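Local structure of membrane lipoprotein TpN32 (Treponema pallidum, 1XS5) at residues A100-D109 with N147-L158; R115-A123 with A188-Y196. The protein binds L-methionine in the cleft between its two lobes and probably serves as the substrate-binding lipoprotein of a methionine uptake system. All blocks are in the same frame, centred on the assembly; numbering follows the deposited sequence. Where two conformers were deposited one is given.

Interaction 1: residues A100-D109 with N147-L158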
ATOM      1  N   ALA A 100     -11.009  19.326  19.199  1.00 32.91           N
ATOM      2  CA  ALA A 100     -10.120  18.687  20.153  1.00 29.88           C
ATOM      3  C   ALA A 100     -10.825  17.393  20.503  1.00 30.65           C
ATOM      4  O   ALA A 100     -12.056  17.328  20.484  1.00 31.14           O
ATOM      5  CB  ALA A 100      -9.967  19.539  21.406  1.00 36.46           C
ATOM      6  N   GLY A 101     -10.060  16.359  20.827  1.00 30.79           N
ATOM      7  CA  GLY A 101     -10.685  15.099  21.154  1.00 32.83           C
ATOM      8  C   GLY A 101     -11.144  14.266  19.958  1.00 35.63           C
ATOM      9  O   GLY A 101     -11.549  13.136  20.161  1.00 32.82           O
ATOM     10  N   ALA A 102     -11.093  14.794  18.731  1.00 33.44           N
ATOM     11  CA  ALA A 102     -11.524  14.018  17.544  1.00 27.30           C
ATOM     12  C   ALA A 102     -10.867  12.635  17.492  1.00 23.89           C
ATOM     13  O   ALA A 102      -9.690  12.491  17.862  1.00 26.87           O
ATOM     14  CB  ALA A 102     -11.192  14.792  16.263  1.00 29.29           C
ATOM     15  N   VAL A 103     -11.604  11.612  17.024  1.00 18.96           N
ATOM     16  CA  VAL A 103     -11.020  10.251  16.951  1.00 18.12           C
ATOM     17  C   VAL A 103     -10.531   9.941  15.521  1.00 19.27           C
ATOM     18  O   VAL A 103     -11.319   9.989  14.573  1.00 19.24           O
ATOM     19  CB  VAL A 103     -12.063   9.131  17.343  1.00 23.29           C
ATOM     20  CG1 VAL A 103     -11.455   7.732  17.102  1.00 17.84           C
ATOM     21  CG2 VAL A 103     -12.478   9.266  18.809  1.00 22.62           C
ATOM     22  N   ILE A 104      -9.246   9.663  15.355  1.00 19.49           N
ATOM     23  CA  ILE A 104      -8.707   9.362  14.016  1.00 13.13           C
ATOM     24  C   ILE A 104      -8.141   7.932  14.005  1.00 14.24           C
ATOM     25  O   ILE A 104      -7.251   7.594  14.789  1.00 17.85           O
ATOM     26  CB  ILE A 104      -7.598  10.387  13.624  1.00 17.47           C
ATOM     27  CG1 ILE A 104      -8.194  11.801  13.570  1.00 18.93           C
ATOM     28  CG2 ILE A 104      -7.002  10.030  12.269  1.00 13.48           C
ATOM     29  CD1 ILE A 104      -7.216  12.888  13.028  1.00 19.80           C
ATOM     30  N   ALA A 105      -8.661   7.093  13.111  1.00 13.90           N
ATOM     31  CA  ALA A 105      -8.223   5.712  12.995  1.00 12.11           C
ATOM     32  C   ALA A 105      -7.087   5.627  11.989  1.00 11.37           C
ATOM     33  O   ALA A 105      -7.154   6.254  10.930  1.00 13.22           O
ATOM     34  CB  ALA A 105      -9.390   4.849  12.506  1.00 15.98           C
ATOM     35  N   ILE A 106      -6.081   4.817  12.291  1.00 10.89           N
ATOM     36  CA  ILE A 106      -4.948   4.633  11.404  1.00 10.82           C
ATOM     37  C   ILE A 106      -4.575   3.152  11.283  1.00 11.28           C
ATOM     38  O   ILE A 106      -4.993   2.322  12.111  1.00 16.72           O
ATOM     39  CB  ILE A 106      -3.720   5.424  11.935  1.00 13.26           C
ATOM     40  CG1 ILE A 106      -3.319   4.914  13.316  1.00 13.68           C
ATOM     41  CG2 ILE A 106      -4.060   6.921  12.076  1.00 15.25           C
ATOM     42  CD1 ILE A 106      -2.168   5.766  13.915  1.00 12.97           C
ATOM     43  N   PRO A 107      -3.734   2.804  10.301  1.00 10.57           N
ATOM     44  CA  PRO A 107      -3.346   1.412  10.130  1.00 11.87           C
ATOM     45  C   PRO A 107      -2.627   0.885  11.359  1.00 18.98           C
ATOM     46  O   PRO A 107      -1.946   1.634  12.053  1.00 15.36           O
ATOM     47  CB  PRO A 107      -2.408   1.456   8.915  1.00 15.25           C
ATOM     48  CG  PRO A 107      -2.956   2.560   8.104  1.00 12.71           C
ATOM     49  CD  PRO A 107      -3.219   3.624   9.180  1.00 12.53           C
ATOM     50  N   ASN A 108      -2.760  -0.410  11.613  1.00 16.42           N
ATOM     51  CA  ASN A 108      -2.090  -0.998  12.784  1.00 19.92           C
ATOM     52  C   ASN A 108      -0.867  -1.853  12.448  1.00 21.05           C
ATOM     53  O   ASN A 108      -0.285  -2.475  13.343  1.00 20.63           O
ATOM     54  CB  ASN A 108      -3.096  -1.789  13.640  1.00 20.17           C
ATOM     55  CG  ASN A 108      -3.377  -3.172  13.091  1.00 24.89           C
ATOM     56  OD1 ASN A 108      -2.995  -3.516  11.965  1.00 21.47           O
ATOM     57  ND2 ASN A 108      -4.066  -3.981  13.893  1.00 23.85           N
ATOM     58  N   ASP A 109      -0.449  -1.905  11.178  1.00 19.36           N
ATOM     59  CA  ASP A 109       0.786  -2.647  10.877  1.00 18.78           C
ATOM     60  C   ASP A 109       1.858  -1.552  10.909  1.00 18.74           C
ATOM     61  O   ASP A 109       1.703  -0.475  10.322  1.00 17.97           O
ATOM     62  CB  ASP A 109       0.735  -3.381   9.539  1.00 18.16           C
ATOM     63  CG  ASP A 109       0.509  -2.447   8.364  1.00 23.48           C
ATOM     64  OD1 ASP A 109      -0.595  -1.898   8.237  1.00 19.20           O
ATOM     65  OD2 ASP A 109       1.450  -2.282   7.566  1.00 22.48           O
ATOM     66  N   ASN A 147      -4.948  17.705  20.067  1.00 36.47           N
ATOM     67  CA  ASN A 147      -5.665  16.890  21.066  1.00 35.68           C
ATOM     68  C   ASN A 147      -6.550  15.832  20.400  1.00 39.83           C
ATOM     69  O   ASN A 147      -7.767  15.863  20.537  1.00 39.54           O
ATOM     70  CB  ASN A 147      -6.524  17.794  21.909  1.00 42.77           C
ATOM     71  CG  ASN A 147      -5.702  18.796  22.681  1.00 49.39           C
ATOM     72  OD1 ASN A 147      -4.843  18.416  23.482  1.00 55.54           O
ATOM     73  ND2 ASN A 147      -5.941  20.087  22.435  1.00 50.98           N
ATOM     74  N   VAL A 148      -5.920  14.895  19.691  1.00 36.46           N
ATOM     75  CA  VAL A 148      -6.602  13.832  18.940  1.00 33.87           C
ATOM     76  C   VAL A 148      -6.421  12.437  19.539  1.00 29.05           C
ATOM     77  O   VAL A 148      -5.383  12.118  20.124  1.00 33.20           O
ATOM     78  CB  VAL A 148      -6.060  13.813  17.469  1.00 37.74           C
ATOM     79  CG1 VAL A 148      -6.301  12.422  16.815  1.00 41.50           C
ATOM     80  CG2 VAL A 148      -6.739  14.916  16.659  1.00 34.88           C
ATOM     81  N   VAL A 149      -7.427  11.586  19.375  1.00 29.52           N
ATOM     82  CA  VAL A 149      -7.347  10.217  19.884  1.00 21.65           C
ATOM     83  C   VAL A 149      -7.012   9.374  18.654  1.00 26.80           C
ATOM     84  O   VAL A 149      -7.786   9.384  17.702  1.00 24.61           O
ATOM     85  CB  VAL A 149      -8.752   9.727  20.433  1.00 23.00           C
ATOM     86  CG1 VAL A 149      -8.703   8.280  20.779  1.00 18.90           C
ATOM     87  CG2 VAL A 149      -9.200  10.566  21.597  1.00 27.53           C
ATOM     88  N   LEU A 150      -5.897   8.650  18.680  1.00 25.98           N
ATOM     89  CA  LEU A 150      -5.459   7.814  17.549  1.00 27.97           C
ATOM     90  C   LEU A 150      -5.828   6.352  17.755  1.00 27.97           C
ATOM     91  O   LEU A 150      -5.363   5.744  18.711  1.00 36.10           O
ATOM     92  CB  LEU A 150      -3.938   7.889  17.395  1.00 23.48           C
ATOM     93  CG  LEU A 150      -3.384   9.301  17.150  1.00 23.27           C
ATOM     94  CD1 LEU A 150      -1.864   9.293  17.232  1.00 28.67           C
ATOM     95  CD2 LEU A 150      -3.787   9.765  15.799  1.00 24.43           C
ATOM     96  N   GLN A 151      -6.642   5.777  16.884  1.00 22.80           N
ATOM     97  CA  GLN A 151      -7.003   4.368  17.061  1.00 19.82           C
ATOM     98  C   GLN A 151      -6.370   3.495  16.020  1.00 20.40           C
ATOM     99  O   GLN A 151      -6.574   3.704  14.838  1.00 17.53           O
ATOM    100  CB  GLN A 151      -8.509   4.147  16.950  1.00 24.50           C
ATOM    101  CG  GLN A 151      -9.343   5.034  17.810  1.00 36.81           C
ATOM    102  CD  GLN A 151     -10.667   4.371  18.187  1.00 46.10           C
ATOM    103  OE1 GLN A 151     -11.342   3.720  17.344  1.00 41.45           O
ATOM    104  NE2 GLN A 151     -11.051   4.531  19.459  1.00 38.06           N
ATOM    105  N   GLU A 152      -5.625   2.489  16.450  1.00 13.33           N
ATOM    106  CA  GLU A 152      -4.984   1.586  15.519  1.00 15.54           C
ATOM    107  C   GLU A 152      -6.032   0.566  15.055  1.00 20.71           C
ATOM    108  O   GLU A 152      -6.714  -0.033  15.889  1.00 21.42           O
ATOM    109  CB  GLU A 152      -3.821   0.871  16.232  1.00 21.96           C
ATOM    110  CG  GLU A 152      -2.691   1.817  16.663  1.00 26.72           C
ATOM    111  CD  GLU A 152      -1.760   1.170  17.680  1.00 39.32           C
ATOM    112  OE1 GLU A 152      -2.183   1.002  18.846  1.00 41.31           O
ATOM    113  OE2 GLU A 152      -0.619   0.808  17.309  1.00 40.47           O
ATOM    114  N   VAL A 153      -6.136   0.336  13.748  1.00 12.62           N
ATOM    115  CA  VAL A 153      -7.149  -0.580  13.219  1.00 18.64           C
ATOM    116  C   VAL A 153      -6.569  -1.379  12.070  1.00 21.67           C
ATOM    117  O   VAL A 153      -5.735  -0.838  11.342  1.00 16.18           O
ATOM    118  CB  VAL A 153      -8.363   0.237  12.681  1.00 18.47           C
ATOM    119  CG1 VAL A 153      -9.421  -0.685  12.081  1.00 24.59           C
ATOM    120  CG2 VAL A 153      -8.965   1.052  13.781  1.00 17.49           C
ATOM    121  N   GLU A 154      -6.965  -2.654  11.901  1.00 15.83           N
ATOM    122  CA  GLU A 154      -6.457  -3.419  10.755  1.00 22.31           C
ATOM    123  C   GLU A 154      -6.786  -2.643   9.480  1.00 17.35           C
ATOM    124  O   GLU A 154      -7.927  -2.257   9.278  1.00 14.11           O
ATOM    125  CB  GLU A 154      -7.127  -4.788  10.633  1.00 26.11           C
ATOM    126  CG  GLU A 154      -6.850  -5.704  11.780  1.00 45.71           C
ATOM    127  CD  GLU A 154      -7.060  -7.152  11.393  1.00 53.94           C
ATOM    128  OE1 GLU A 154      -8.068  -7.442  10.704  1.00 57.51           O
ATOM    129  OE2 GLU A 154      -6.217  -7.994  11.774  1.00 60.28           O
ATOM    130  N   SER A 155      -5.798  -2.449   8.612  1.00 17.67           N
ATOM    131  CA  SER A 155      -6.034  -1.648   7.398  1.00 17.55           C
ATOM    132  C   SER A 155      -7.291  -1.957   6.608  1.00 20.38           C
ATOM    133  O   SER A 155      -8.029  -1.061   6.202  1.00 16.49           O
ATOM    134  CB  SER A 155      -4.835  -1.763   6.465  1.00 18.98           C
ATOM    135  OG  SER A 155      -3.754  -1.147   7.115  1.00 32.93           O
ATOM    136  N   ALA A 156      -7.527  -3.231   6.361  1.00 16.62           N
ATOM    137  CA  ALA A 156      -8.710  -3.610   5.592  1.00 19.00           C
ATOM    138  C   ALA A 156     -10.047  -3.196   6.240  1.00 15.42           C
ATOM    139  O   ALA A 156     -11.077  -3.094   5.553  1.00 16.99           O
ATOM    140  CB  ALA A 156      -8.685  -5.138   5.374  1.00 20.28           C
ATOM    141  N   LEU A 157     -10.048  -2.936   7.542  1.00 12.88           N
ATOM    142  CA  LEU A 157     -11.269  -2.581   8.248  1.00 14.57           C
ATOM    143  C   LEU A 157     -11.464  -1.091   8.438  1.00 16.35           C
ATOM    144  O   LEU A 157     -12.451  -0.663   9.002  1.00 16.86           O
ATOM    145  CB  LEU A 157     -11.271  -3.232   9.653  1.00 16.30           C
ATOM    146  CG  LEU A 157     -11.094  -4.760   9.672  1.00 19.58           C
ATOM    147  CD1 LEU A 157     -11.162  -5.322  11.115  1.00 23.97           C
ATOM    148  CD2 LEU A 157     -12.214  -5.356   8.828  1.00 25.83           C
ATOM    149  N   LEU A 158     -10.508  -0.307   7.970  0.63 16.29           N
ATOM    150  CA  LEU A 158     -10.584   1.132   8.148  0.63 11.13           C
ATOM    151  C   LEU A 158     -11.830   1.703   7.486  0.63 12.52           C
ATOM    152  O   LEU A 158     -12.513   2.540   8.108  0.63 11.23           O
ATOM    153  CB  LEU A 158      -9.267   1.754   7.652  0.63  3.19           C
ATOM    154  CG  LEU A 158      -8.100   1.612   8.663  0.63  5.97           C
ATOM    155  CD1 LEU A 158      -6.756   1.844   7.966  0.63  9.21           C
ATOM    156  CD2 LEU A 158      -8.289   2.685   9.747  0.63  8.19           C
TER
HETATM  157  O   HOH W   1      -2.938  -3.165   9.132  1.00 21.38           O
HETATM  158  O   HOH W   2      -1.677  -0.898   5.864  1.00 13.89           O
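Val-103 and Gln-151 meet on one face of a parallel strand pair: the CG1 branch of Val-103, anti to its own nitrogen (chi1 174°), lies 3.5 Å from Gln-151 CG, and the rest of the glutamine chain runs on past that methyl to its amide. The other branch, CG2, turns to Val-149 CB. Further along the same face, Ala-105 CB is met by Leu-158 CD2 at 3.7 Å, a methyl sent back from the turn that follows strand 149-153, while Leu-158 CD1 reaches Pro-107 CG, the two side chains crossing at about a right angle. On the other face Ile-104 lies beside Leu-150 and Ile-106 beside Glu-152. Ile-104 CG1 packs 3.8 Å from Val-148 CG1, and Ile-106 and Leu-150 both continue onto Leu-117 of helix 110-122. The backbones are stitched by alternating bonds, among them Ile-104 N to Val-149 O at 2.8 Å, followed by Gln-151 N to Ile-104 O. Beyond the strands the contact turns polar. The Asn-108 amide lies beside Glu-154, pointing the same way, with its plane 86° from the carboxylate. One water gives protons to Asn-108 OD1 and Asp-109 OD1 and accepts from Ser-155 N at 3.0 Å; a second donates to Asp-109 OD1. The other oxygen of Asp-109, at the N-cap of helix 110-122, bonds to Asn-112, a methionine-pocket residue. Strand 149-153 is an outermost strand of its mixed sheet, and such parallel strands ending in polar loops near the ligand are typical of an alpha/beta lobe of a periplasmic binding protein.

Interaction 2: residues R115-A123 with A188-Y196. With MET (methionine), chain B.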
ATOM      1  N   ARG A 115       3.853   5.640   8.689  1.00 14.72           N
ATOM      2  CA  ARG A 115       3.549   6.453   7.509  1.00 12.16           C
ATOM      3  C   ARG A 115       2.353   7.368   7.769  1.00 13.56           C
ATOM      4  O   ARG A 115       2.368   8.558   7.404  1.00 13.17           O
ATOM      5  CB  ARG A 115       3.259   5.488   6.352  1.00 12.51           C
ATOM      6  CG  ARG A 115       3.005   6.131   5.018  1.00 15.89           C
ATOM      7  CD  ARG A 115       2.637   5.018   4.046  1.00 13.45           C
ATOM      8  NE  ARG A 115       2.312   5.541   2.726  1.00 12.92           N
ATOM      9  CZ  ARG A 115       1.740   4.787   1.806  1.00 16.57           C
ATOM     10  NH1 ARG A 115       1.449   3.542   2.138  1.00 11.22           N
ATOM     11  NH2 ARG A 115       1.504   5.242   0.577  1.00 11.43           N
ATOM     12  N   ALA A 116       1.309   6.804   8.387  1.00 10.22           N
ATOM     13  CA  ALA A 116       0.103   7.561   8.696  1.00 11.17           C
ATOM     14  C   ALA A 116       0.388   8.625   9.784  1.00 16.25           C
ATOM     15  O   ALA A 116      -0.118   9.738   9.722  1.00 12.36           O
ATOM     16  CB  ALA A 116      -1.007   6.609   9.167  1.00 12.95           C
ATOM     17  N   LEU A 117       1.209   8.258  10.772  1.00 12.17           N
ATOM     18  CA  LEU A 117       1.573   9.198  11.847  1.00 13.54           C
ATOM     19  C   LEU A 117       2.368  10.392  11.257  1.00  9.92           C
ATOM     20  O   LEU A 117       2.157  11.540  11.674  1.00 11.50           O
ATOM     21  CB  LEU A 117       2.382   8.444  12.922  1.00 10.49           C
ATOM     22  CG  LEU A 117       1.525   7.454  13.758  1.00 13.24           C
ATOM     23  CD1 LEU A 117       2.452   6.605  14.701  1.00 16.60           C
ATOM     24  CD2 LEU A 117       0.516   8.204  14.584  1.00 14.98           C
ATOM     25  N   ARG A 118       3.240  10.120  10.276  1.00 12.47           N
ATOM     26  CA  ARG A 118       4.009  11.196   9.637  1.00 14.74           C
ATOM     27  C   ARG A 118       3.124  12.080   8.717  1.00 17.28           C
ATOM     28  O   ARG A 118       3.421  13.263   8.469  1.00 14.65           O
ATOM     29  CB  ARG A 118       5.232  10.617   8.926  1.00 17.07           C
ATOM     30  CG  ARG A 118       6.152   9.982   9.951  1.00 21.92           C
ATOM     31  CD  ARG A 118       7.640  10.182   9.715  1.00 26.53           C
ATOM     32  NE  ARG A 118       8.437   9.801  10.897  1.00 30.01           N
ATOM     33  CZ  ARG A 118       8.848   8.561  11.181  1.00 31.92           C
ATOM     34  NH1 ARG A 118       8.553   7.534  10.364  1.00 32.94           N
ATOM     35  NH2 ARG A 118       9.558   8.351  12.289  1.00 26.91           N
ATOM     36  N   LEU A 119       2.030  11.510   8.232  1.00 12.67           N
ATOM     37  CA  LEU A 119       1.040  12.275   7.460  1.00 14.72           C
ATOM     38  C   LEU A 119       0.347  13.262   8.423  1.00 10.68           C
ATOM     39  O   LEU A 119       0.202  14.455   8.127  1.00 12.49           O
ATOM     40  CB  LEU A 119       0.017  11.300   6.847  1.00 13.43           C
ATOM     41  CG  LEU A 119      -1.153  11.901   6.066  1.00 15.47           C
ATOM     42  CD1 LEU A 119      -1.788  10.776   5.214  1.00 14.30           C
ATOM     43  CD2 LEU A 119      -2.202  12.520   7.054  1.00 15.05           C
ATOM     44  N   LEU A 120      -0.108  12.757   9.576  1.00 10.85           N
ATOM     45  CA  LEU A 120      -0.776  13.598  10.591  1.00 12.70           C
ATOM     46  C   LEU A 120       0.221  14.635  11.133  1.00 13.29           C
ATOM     47  O   LEU A 120      -0.142  15.750  11.434  1.00 15.11           O
ATOM     48  CB  LEU A 120      -1.284  12.706  11.755  1.00 10.58           C
ATOM     49  CG  LEU A 120      -2.406  11.735  11.295  1.00 12.88           C
ATOM     50  CD1 LEU A 120      -2.832  10.832  12.463  1.00 13.69           C
ATOM     51  CD2 LEU A 120      -3.592  12.513  10.822  1.00 16.51           C
ATOM     52  N   GLU A 121       1.491  14.254  11.255  1.00 14.51           N
ATOM     53  CA  GLU A 121       2.487  15.226  11.728  1.00 14.86           C
ATOM     54  C   GLU A 121       2.597  16.391  10.710  1.00 19.76           C
ATOM     55  O   GLU A 121       2.589  17.575  11.089  1.00 16.71           O
ATOM     56  CB  GLU A 121       3.837  14.516  11.887  1.00 16.56           C
ATOM     57  CG  GLU A 121       5.006  15.401  12.262  1.00 26.93           C
ATOM     58  CD  GLU A 121       6.290  14.593  12.489  1.00 31.38           C
ATOM     59  OE1 GLU A 121       6.649  13.805  11.582  1.00 26.46           O
ATOM     60  OE2 GLU A 121       6.938  14.748  13.563  1.00 27.29           O
ATOM     61  N   ALA A 122       2.704  16.048   9.422  1.00 16.10           N
ATOM     62  CA  ALA A 122       2.793  17.032   8.342  1.00 17.57           C
ATOM     63  C   ALA A 122       1.576  17.968   8.328  1.00 21.62           C
ATOM     64  O   ALA A 122       1.688  19.153   7.954  1.00 18.90           O
ATOM     65  CB  ALA A 122       2.914  16.295   6.975  1.00 18.36           C
ATOM     66  N   ALA A 123       0.409  17.440   8.707  1.00 14.43           N
ATOM     67  CA  ALA A 123      -0.810  18.257   8.760  1.00 16.10           C
ATOM     68  C   ALA A 123      -0.939  19.064  10.078  1.00 19.63           C
ATOM     69  O   ALA A 123      -1.934  19.758  10.284  1.00 16.61           O
ATOM     70  CB  ALA A 123      -2.076  17.362   8.560  1.00 22.06           C
ATOM     71  N   ALA A 188      -5.896  15.698   3.702  1.00 12.41           N
ATOM     72  CA  ALA A 188      -4.444  15.834   3.885  1.00 14.12           C
ATOM     73  C   ALA A 188      -3.814  14.602   3.275  1.00 18.92           C
ATOM     74  O   ALA A 188      -4.372  13.500   3.347  1.00 15.80           O
ATOM     75  CB  ALA A 188      -4.055  15.927   5.427  1.00 14.23           C
ATOM     76  N   VAL A 189      -2.643  14.787   2.668  1.00 16.34           N
ATOM     77  CA  VAL A 189      -1.936  13.693   2.016  1.00 16.77           C
ATOM     78  C   VAL A 189      -0.543  13.514   2.620  1.00 18.33           C
ATOM     79  O   VAL A 189       0.041  14.477   3.122  1.00 18.29           O
ATOM     80  CB  VAL A 189      -1.830  13.963   0.516  1.00 17.66           C
ATOM     81  CG1 VAL A 189      -0.994  12.848  -0.186  1.00 19.42           C
ATOM     82  CG2 VAL A 189      -3.247  14.041  -0.063  1.00 13.61           C
ATOM     83  N   GLU A 190      -0.013  12.291   2.551  1.00 13.51           N
ATOM     84  CA  GLU A 190       1.279  11.986   3.126  1.00 13.39           C
ATOM     85  C   GLU A 190       2.337  12.831   2.433  1.00 17.51           C
ATOM     86  O   GLU A 190       2.211  13.162   1.237  1.00 18.13           O
ATOM     87  CB  GLU A 190       1.619  10.525   2.931  1.00 16.36           C
ATOM     88  CG  GLU A 190       1.792  10.156   1.455  1.00 14.18           C
ATOM     89  CD  GLU A 190       2.128   8.691   1.306  1.00 19.52           C
ATOM     90  OE1 GLU A 190       3.020   8.227   2.068  1.00 18.03           O
ATOM     91  OE2 GLU A 190       1.508   8.017   0.447  1.00 19.78           O
ATOM     92  N   PRO A 191       3.408  13.161   3.162  1.00 19.45           N
ATOM     93  CA  PRO A 191       4.468  13.988   2.571  1.00 21.30           C
ATOM     94  C   PRO A 191       5.362  13.321   1.526  1.00 28.31           C
ATOM     95  O   PRO A 191       5.964  14.024   0.702  1.00 27.34           O
ATOM     96  CB  PRO A 191       5.266  14.478   3.790  1.00 17.04           C
ATOM     97  CG  PRO A 191       5.051  13.368   4.842  1.00 24.19           C
ATOM     98  CD  PRO A 191       3.582  12.990   4.627  1.00 18.49           C
ATOM     99  N   ASP A 192       5.479  11.998   1.534  1.00 24.80           N
ATOM    100  CA  ASP A 192       6.374  11.372   0.534  1.00 28.67           C
ATOM    101  C   ASP A 192       5.885  10.060  -0.016  1.00 22.02           C
ATOM    102  O   ASP A 192       6.465   9.006   0.260  1.00 21.82           O
ATOM    103  CB  ASP A 192       7.782  11.155   1.104  1.00 34.40           C
ATOM    104  CG  ASP A 192       8.825  10.818   0.003  1.00 38.77           C
ATOM    105  OD1 ASP A 192       8.483  10.865  -1.206  1.00 38.86           O
ATOM    106  OD2 ASP A 192       9.988  10.523   0.356  1.00 41.08           O
ATOM    107  N   ALA A 193       4.828  10.124  -0.813  1.00 23.44           N
ATOM    108  CA  ALA A 193       4.258   8.904  -1.399  1.00 25.18           C
ATOM    109  C   ALA A 193       5.231   8.130  -2.288  1.00 23.62           C
ATOM    110  O   ALA A 193       5.160   6.892  -2.373  1.00 24.03           O
ATOM    111  CB  ALA A 193       2.994   9.243  -2.184  1.00 17.42           C
ATOM    112  N   SER A 194       6.164   8.806  -2.949  1.00 19.58           N
ATOM    113  CA  SER A 194       7.056   8.033  -3.808  1.00 24.78           C
ATOM    114  C   SER A 194       7.928   7.032  -3.026  1.00 22.95           C
ATOM    115  O   SER A 194       8.312   5.982  -3.565  1.00 27.46           O
ATOM    116  CB  SER A 194       7.926   8.961  -4.664  1.00 28.91           C
ATOM    117  OG  SER A 194       9.029   9.405  -3.883  1.00 42.78           O
ATOM    118  N   ALA A 195       8.243   7.327  -1.766  1.00 22.56           N
ATOM    119  CA  ALA A 195       9.039   6.398  -0.935  1.00 19.12           C
ATOM    120  C   ALA A 195       8.252   5.075  -0.656  1.00 20.51           C
ATOM    121  O   ALA A 195       8.813   4.020  -0.344  1.00 19.06           O
ATOM    122  CB  ALA A 195       9.386   7.057   0.381  1.00 26.47           C
ATOM    123  N   TYR A 196       6.938   5.166  -0.767  1.00 19.48           N
ATOM    124  CA  TYR A 196       6.077   4.033  -0.501  1.00 15.42           C
ATOM    125  C   TYR A 196       5.528   3.403  -1.764  1.00 16.07           C
ATOM    126  O   TYR A 196       4.439   2.826  -1.761  1.00 15.41           O
ATOM    127  CB  TYR A 196       4.981   4.489   0.468  1.00 16.20           C
ATOM    128  CG  TYR A 196       5.554   4.760   1.856  1.00 14.42           C
ATOM    129  CD1 TYR A 196       5.779   3.704   2.757  1.00 14.96           C
ATOM    130  CD2 TYR A 196       5.905   6.056   2.261  1.00 15.78           C
ATOM    131  CE1 TYR A 196       6.324   3.933   4.013  1.00 13.37           C
ATOM    132  CE2 TYR A 196       6.466   6.291   3.524  1.00 13.66           C
ATOM    133  CZ  TYR A 196       6.666   5.223   4.394  1.00 13.76           C
ATOM    134  OH  TYR A 196       7.179   5.440   5.661  1.00 16.13           O
TER
HETATM  135  N   MET B 301      -1.224  -0.609  -1.496  1.00 16.99           N
HETATM  136  CA  MET B 301      -0.735  -0.258  -0.113  1.00 15.58           C
HETATM  137  C   MET B 301      -0.231   1.196   0.013  1.00 19.64           C
HETATM  138  O   MET B 301      -0.609   1.890   0.988  1.00 18.90           O
HETATM  139  CB  MET B 301       0.409  -1.207   0.306  1.00 16.82           C
HETATM  140  CG  MET B 301       0.730  -1.089   1.781  1.00 13.47           C
HETATM  141  SD  MET B 301       2.091  -2.142   2.335  1.00 12.43           S
HETATM  142  CE  MET B 301       1.176  -3.735   2.464  1.00 10.58           C
HETATM  143  OXT MET B 301       0.546   1.623  -0.871  1.00 20.90           O
HETATM  144  O   HOH W   3       1.992   3.595  -2.248  1.00 30.86           O
HETATM  145  O   HOH W   4       7.454   7.448   7.439  1.00 35.39           O
HETATM  146  O   HOH W   5      -0.360  15.880   5.735  1.00 23.97           O
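Arg-115 runs as an extended rod over the face of Tyr-196 and ends between Glu-190 and the bound methionine. Its CB sits near the phenol end of the ring, 3.9 Å from Tyr-196 CZ. With CG anti to the backbone nitrogen (chi1 -176°) and the next two torsions also extended, the chain travels across the ring toward Tyr-196 CB: CG passes CE2, and CD stands over the middle, 3.6 Å from the ring centroid, in a CH-pi contact. NE lies over Tyr-196 CG and gives a nearly straight bond of 2.9 Å to Glu-190 OE1, in the guanidinium plane. CZ comes level with Tyr-196 CB on the same side, the guanidinium plane only 11° from that of the ring. Arg-115 NH2 completes the side-on salt bridge, 2.8 Å from Glu-190 OE2 at its syn lone pair; that oxygen also accepts from Leu-85 N. NH1 points the other way, to the methionine O, and also bonds to Asn-112. Farther down the helix, Leu-119 CD1 packs 3.5 Å from Glu-190 N, and Ala-122 CB faces Pro-191 CD. Glu-190 is thus a second-shell residue: with the tyrosine face it fixes the guanidinium's rotation and probably offsets its charge, leaving NH1 directed at the ligand carboxylate.

Helix 110-122 joins the two contacts: it follows strand 103-107 in the chain, and its Leu-117 and Leu-120 press on Ile-106 and Leu-150 of interaction 1 while Arg-115 and Leu-119 serve interaction 2. Leu-150 CD2 comes within 3.6 Å of Leu-120 CD1. Both contacts are partly buried and reach the same sheet, at its two outermost strands, 149-153 and 188-189. Interaction 1 is backbone pairing with apolar side chains, its inner strand mostly buried and much of the outer one on the surface; interaction 2 rests on a buried salt bridge and an aromatic face. Each approaches the methionine, through Asp-109 nearby and through Arg-115 directly.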